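Local atomic coordinates of endo-N-acetyl-beta-D-glucosaminidase (Hypocrea jecorina, PDB entry 4AC1), a protein that hydrolyses the chitobiose core of N-linked glycans as a family 18 glycoside hydrolase, and deglycosylates the cellulases of its own fungus. Residues His42-Gln45 with Val49-Asn52; Phe54-Pro59 with Val115-Glu120. All coordinates share one frame; numbering follows the deposited sequence.

Three of the four segments lie in the excursion after the second strand, 35-42, of the family 18 beta/alpha barrel; the fourth, 115-120, is the exit of helix 100-116. Interaction 1 comes first along the chain and turns residues 49-52 back against the end of strand 35-42. Interaction 2 opens just beyond, where the loop before helix 62-73 meets the exit of helix 100-116. Their centres are 11 Å apart and they touch directly: Val49 O lies 3.3 Å from Pro56 CD, and the His50 ring packs on Pro55. The short hairpin and the proline-rich loop thus form one continuous layer, on one side of the molecule, about 17 Å from its centre.

Interaction 1 (His42-Gln45 with Val49-Asn52). With ZN (zinc ion), chain N; ZN (zinc ion), chain L.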
loop_
_atom_site.group_PDB
_atom_site.type_symbol
_atom_site.label_atom_id
_atom_site.label_comp_id
_atom_site.label_asym_id
_atom_site.label_seq_id
_atom_site.Cartn_x
_atom_site.Cartn_y
_atom_site.Cartn_z
ATOM N N HIS A 42 2.389 -8.999 9.947
ATOM C CA HIS A 42 2.170 -8.682 11.357
ATOM C C HIS A 42 3.409 -9.035 12.165
ATOM O O HIS A 42 3.909 -10.168 12.090
ATOM C CB HIS A 42 1.007 -9.500 11.915
ATOM C CG HIS A 42 -0.267 -9.339 11.155
ATOM N ND1 HIS A 42 -0.881 -8.116 11.000
ATOM C CD2 HIS A 42 -1.059 -10.241 10.528
ATOM C CE1 HIS A 42 -1.985 -8.268 10.291
ATOM N NE2 HIS A 42 -2.118 -9.546 9.995
ATOM N N ILE A 43 3.910 -8.056 12.912
ATOM C CA ILE A 43 4.985 -8.271 13.877
ATOM C C ILE A 43 4.327 -8.600 15.215
ATOM O O ILE A 43 3.497 -7.835 15.722
ATOM C CB ILE A 43 5.898 -7.020 14.018
ATOM C CG1 ILE A 43 6.376 -6.507 12.650
ATOM C CG2 ILE A 43 7.061 -7.283 14.996
ATOM C CD1 ILE A 43 7.311 -7.415 11.914
ATOM N N ASN A 44 4.681 -9.750 15.778
ATOM C CA ASN A 44 4.043 -10.247 16.997
ATOM C C ASN A 44 5.013 -10.304 18.160
ATOM O O ASN A 44 6.019 -11.005 18.078
ATOM C CB ASN A 44 3.485 -11.646 16.737
ATOM C CG ASN A 44 2.496 -11.669 15.585
ATOM O OD1 ASN A 44 2.726 -12.322 14.565
ATOM N ND2 ASN A 44 1.405 -10.923 15.727
ATOM N N GLN A 45 4.721 -9.568 19.235
ATOM C CA GLN A 45 5.526 -9.659 20.451
ATOM C C GLN A 45 5.653 -11.128 20.866
ATOM O O GLN A 45 4.656 -11.844 20.944
ATOM C CB GLN A 45 4.912 -8.843 21.596
ATOM C CG GLN A 45 5.679 -8.994 22.920
ATOM C CD GLN A 45 5.005 -8.336 24.108
ATOM O OE1 GLN A 45 5.631 -7.558 24.823
ATOM N NE2 GLN A 45 3.740 -8.673 24.343
ATOM N N VAL A 49 7.010 -13.280 12.578
ATOM C CA VAL A 49 6.222 -12.554 11.595
ATOM C C VAL A 49 5.166 -13.483 10.985
ATOM O O VAL A 49 5.449 -14.642 10.660
ATOM C CB VAL A 49 7.123 -11.969 10.507
ATOM C CG1 VAL A 49 6.320 -11.455 9.304
ATOM C CG2 VAL A 49 8.005 -10.892 11.084
ATOM N N HIS A 50 3.937 -12.978 10.890
ATOM C CA HIS A 50 2.878 -13.643 10.170
ATOM C C HIS A 50 2.475 -12.822 8.955
ATOM O O HIS A 50 2.550 -11.588 8.975
ATOM C CB HIS A 50 1.660 -13.810 11.080
ATOM C CG HIS A 50 1.765 -14.966 12.028
ATOM N ND1 HIS A 50 2.802 -15.100 12.925
ATOM C CD2 HIS A 50 0.966 -16.048 12.212
ATOM C CE1 HIS A 50 2.632 -16.209 13.627
ATOM N NE2 HIS A 50 1.527 -16.802 13.214
ATOM N N LEU A 51 2.071 -13.512 7.894
ATOM C CA LEU A 51 1.326 -12.903 6.800
ATOM C C LEU A 51 -0.107 -13.332 7.058
ATOM O O LEU A 51 -0.446 -14.510 6.902
ATOM C CB LEU A 51 1.841 -13.411 5.453
ATOM C CG LEU A 51 1.055 -12.948 4.223
ATOM C CD1 LEU A 51 0.953 -11.405 4.166
ATOM C CD2 LEU A 51 1.696 -13.495 2.951
ATOM N N ASN A 52 -0.935 -12.393 7.506
ATOM C CA ASN A 52 -2.294 -12.724 7.929
ATOM C C ASN A 52 -2.248 -13.839 8.990
ATOM O O ASN A 52 -1.610 -13.639 10.026
ATOM C CB ASN A 52 -3.197 -12.997 6.715
ATOM C CG ASN A 52 -3.157 -11.842 5.721
ATOM O OD1 ASN A 52 -3.285 -10.685 6.115
ATOM N ND2 ASN A 52 -2.908 -12.146 4.459
HETATM ZN ZN ZN N . 0.035 -18.193 14.402
HETATM ZN ZN ZN L . 0.915 -18.597 14.038
HETATM O O HOH W 1 -4.281 -9.802 8.363
HETATM O O HOH W 2 -0.076 -19.984 15.355
HETATM O O HOH W 3 -0.043 -19.211 12.487
HETATM O O HOH W 4 2.535 -19.743 14.334
#
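The His42 ring meets Asn52 edge on: CD2 points in the ring plane at Asn52 O, 3.5 Å away. Next to it on the same edge, NE2 lies 2.7 Å from water 1, also in the plane, and that water donates to Asn52 OD1. With CG anti to the carbonyl carbon (chi1 -56°), the imidazole swings along its neighbour strand toward Asn52, whose amide is in turn fixed by Ser40 N and Cys39 O. An alanine here would remove the whole imidazole edge and is likely to leave water 1, held by Asn52 OD1, without its imidazole partner, and Asn52 O without the ring edge beside it. His50 starts from the same face of the sheet as His42, but its ring runs outward. Its ND1 is bonded to Val48 O, which leaves NE2 for zinc, modelled at two overlapping sites, 2.1 Å (chain L) and 2.4 Å (chain N) from NE2, with water ligands; these are best read as alternative positions of one ion.

Behind the rings is a short beta hairpin, which folds strand 50-51 antiparallel onto the end of barrel strand 35-42. His42 and His50 form its hydrogen-bonded pair: His42 N reaches His50 O at 2.8 Å (151° at the hydrogen), and His50 N returns to His42 O at 3.1 Å (163°). His42 O also receives a CA-H contact from Val49, so two donors share it.

Toward helix 100-116, Ile43 CD1 closes on Val49 CG2 at 3.6 Å, the two side chains lying at a slant to each other. Tyr106 and Gln109 of that helix pack on Ile43 and Val49 respectively. On the ring side, the side chain of His42 is about 9 Å from those of Asp125 and Glu127, consistent with a place at the rim of the barrel end where family 18 enzymes hold their active site.

Interaction 2 (Phe54-Pro59 with Val115-Glu120); sequences FPPDDP and VNFQLE
Pro56 lies over a face of the Phe117 ring, its side chain crossing that of Phe117 at about a right angle, and Pro56 CB makes a CH-pi contact with it. CB sits 3.8 Å from the centroid of the Phe117 ring and 23° off its normal, which places it above the ring but shifted toward the rim. Ordinary apolar packing adds to this, with Pro56 CG 3.4 Å from Phe117 CE2. The far end of the ring meets the chain beyond: Phe117 CZ comes to 3.4 Å from Asp57 N, and Asp57 CB, 3.7 Å from CZ, lies at the edge in the ring plane, while the Asp57 carboxylate leads away. Setting CG anti to the carbonyl carbon (chi1 -62°) directs the aromatic ring out from the helix end toward Pro56.

Backbone bonds shape both partners without joining them. Asp58 N bonds to Pro55 O at 3.0 Å, closing a type I beta turn that presents Pro56 and Asp57 at its corner. On the other side, Gln118 N bonds to Val115 O and Leu119 N to Ile114 O, a Schellman motif in which Gln118 has positive phi.

Trp65 of helix 62-73 binds the two sides together, since its NE1 is hydrogen-bonded to Pro56 O and its ring meets that of Phe117 with the planes about 30° apart; it also neighbours the glycan on Asn66. The contact therefore lies where helix 100-116 ends beside helix 62-73, just before Glu120 bonds to Val78 and Leu151 and the chain enters barrel strand 121-125, between strands 77-83 and 151-154.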
loop_
_atom_site.group_PDB
_atom_site.type_symbol
_atom_site.label_atom_id
_atom_site.label_comp_id
_atom_site.label_asym_id
_atom_site.label_seq_id
_atom_site.Cartn_x
_atom_site.Cartn_y
_atom_site.Cartn_z
ATOM N N PHE A 54 -0.848 -16.959 9.102
ATOM C CA PHE A 54 0.241 -17.939 9.112
ATOM C C PHE A 54 1.580 -17.256 8.883
ATOM O O PHE A 54 1.632 -16.200 8.241
ATOM C CB PHE A 54 0.055 -18.983 8.009
ATOM C CG PHE A 54 -1.237 -19.760 8.094
ATOM C CD1 PHE A 54 -1.294 -20.944 8.815
ATOM C CD2 PHE A 54 -2.377 -19.326 7.422
ATOM C CE1 PHE A 54 -2.481 -21.679 8.883
ATOM C CE2 PHE A 54 -3.562 -20.047 7.482
ATOM C CZ PHE A 54 -3.611 -21.230 8.216
ATOM N N PRO A 55 2.676 -17.854 9.385
ATOM C CA PRO A 55 4.000 -17.395 8.993
ATOM C C PRO A 55 4.120 -17.461 7.467
ATOM O O PRO A 55 3.568 -18.361 6.847
ATOM C CB PRO A 55 4.942 -18.404 9.664
ATOM C CG PRO A 55 4.151 -18.925 10.817
ATOM C CD PRO A 55 2.740 -18.974 10.346
ATOM N N PRO A 56 4.827 -16.509 6.852
ATOM C CA PRO A 56 4.840 -16.457 5.388
ATOM C C PRO A 56 5.463 -17.677 4.709
ATOM O O PRO A 56 5.188 -17.912 3.533
ATOM C CB PRO A 56 5.646 -15.182 5.087
ATOM C CG PRO A 56 6.450 -14.949 6.337
ATOM C CD PRO A 56 5.554 -15.377 7.446
ATOM N N ASP A 57 6.275 -18.451 5.433
ATOM C CA ASP A 57 6.891 -19.649 4.846
ATOM C C ASP A 57 5.993 -20.898 4.964
ATOM O O ASP A 57 6.388 -22.011 4.564
ATOM C CB ASP A 57 8.287 -19.906 5.444
ATOM C CG ASP A 57 8.232 -20.404 6.860
ATOM O OD1 ASP A 57 7.280 -20.032 7.586
ATOM O OD2 ASP A 57 9.145 -21.161 7.262
ATOM N N ASP A 58 4.794 -20.713 5.509
ATOM C CA ASP A 58 3.816 -21.794 5.659
ATOM C C ASP A 58 3.348 -22.306 4.291
ATOM O O ASP A 58 3.265 -21.532 3.328
ATOM C CB ASP A 58 2.623 -21.297 6.469
ATOM C CG ASP A 58 1.723 -22.416 6.955
ATOM O OD1 ASP A 58 0.813 -22.811 6.207
ATOM O OD2 ASP A 58 1.906 -22.889 8.090
ATOM N N PRO A 59 3.052 -23.622 4.193
ATOM C CA PRO A 59 2.463 -24.184 2.966
ATOM C C PRO A 59 1.240 -23.413 2.450
ATOM O O PRO A 59 0.998 -23.398 1.239
ATOM C CB PRO A 59 2.083 -25.606 3.391
ATOM C CG PRO A 59 3.125 -25.949 4.403
ATOM C CD PRO A 59 3.423 -24.681 5.154
ATOM N N VAL A 115 14.003 -10.207 2.765
ATOM C CA VAL A 115 15.032 -10.970 2.049
ATOM C C VAL A 115 14.485 -12.339 1.641
ATOM O O VAL A 115 14.607 -12.733 0.468
ATOM C CB VAL A 115 16.307 -11.144 2.907
ATOM C CG1 VAL A 115 17.267 -12.149 2.279
ATOM C CG2 VAL A 115 16.992 -9.806 3.100
ATOM N N ASN A 116 13.881 -13.052 2.591
ATOM C CA ASN A 116 13.458 -14.433 2.347
ATOM C C ASN A 116 12.366 -14.556 1.292
ATOM O O ASN A 116 12.316 -15.550 0.554
ATOM C CB ASN A 116 13.023 -15.119 3.642
ATOM C CG ASN A 116 14.182 -15.373 4.596
ATOM O OD1 ASN A 116 15.330 -15.530 4.180
ATOM N ND2 ASN A 116 13.879 -15.418 5.884
ATOM N N PHE A 117 11.494 -13.554 1.211
ATOM C CA PHE A 117 10.356 -13.610 0.287
ATOM C C PHE A 117 10.574 -12.730 -0.927
ATOM O O PHE A 117 9.694 -12.581 -1.773
ATOM C CB PHE A 117 9.047 -13.405 1.055
ATOM C CG PHE A 117 8.837 -14.493 2.054
ATOM C CD1 PHE A 117 8.406 -15.751 1.642
ATOM C CD2 PHE A 117 9.229 -14.323 3.373
ATOM C CE1 PHE A 117 8.296 -16.801 2.546
ATOM C CE2 PHE A 117 9.116 -15.373 4.286
ATOM C CZ PHE A 117 8.649 -16.612 3.862
ATOM N N GLN A 118 11.793 -12.202 -1.018
ATOM C CA GLN A 118 12.294 -11.510 -2.201
ATOM C C GLN A 118 11.404 -10.325 -2.592
ATOM O O GLN A 118 11.114 -10.083 -3.770
ATOM C CB GLN A 118 12.539 -12.507 -3.349
ATOM C CG GLN A 118 13.580 -13.572 -2.968
ATOM C CD GLN A 118 13.846 -14.614 -4.042
ATOM O OE1 GLN A 118 12.980 -14.954 -4.838
ATOM N NE2 GLN A 118 15.058 -15.150 -4.040
ATOM N N LEU A 119 11.013 -9.565 -1.575
ATOM C CA LEU A 119 10.169 -8.394 -1.781
ATOM C C LEU A 119 10.976 -7.222 -2.294
ATOM O O LEU A 119 12.149 -7.066 -1.949
ATOM C CB LEU A 119 9.477 -8.008 -0.478
ATOM C CG LEU A 119 8.569 -9.084 0.123
ATOM C CD1 LEU A 119 8.008 -8.598 1.450
ATOM C CD2 LEU A 119 7.431 -9.481 -0.823
ATOM N N GLU A 120 10.343 -6.396 -3.111
ATOM C CA GLU A 120 11.019 -5.273 -3.744
ATOM C C GLU A 120 10.706 -3.953 -3.063
ATOM O O GLU A 120 11.189 -2.904 -3.470
ATOM C CB GLU A 120 10.650 -5.225 -5.223
ATOM C CG GLU A 120 11.012 -6.541 -5.898
ATOM C CD GLU A 120 10.840 -6.546 -7.386
ATOM O OE1 GLU A 120 9.685 -6.533 -7.870
ATOM O OE2 GLU A 120 11.871 -6.600 -8.085
#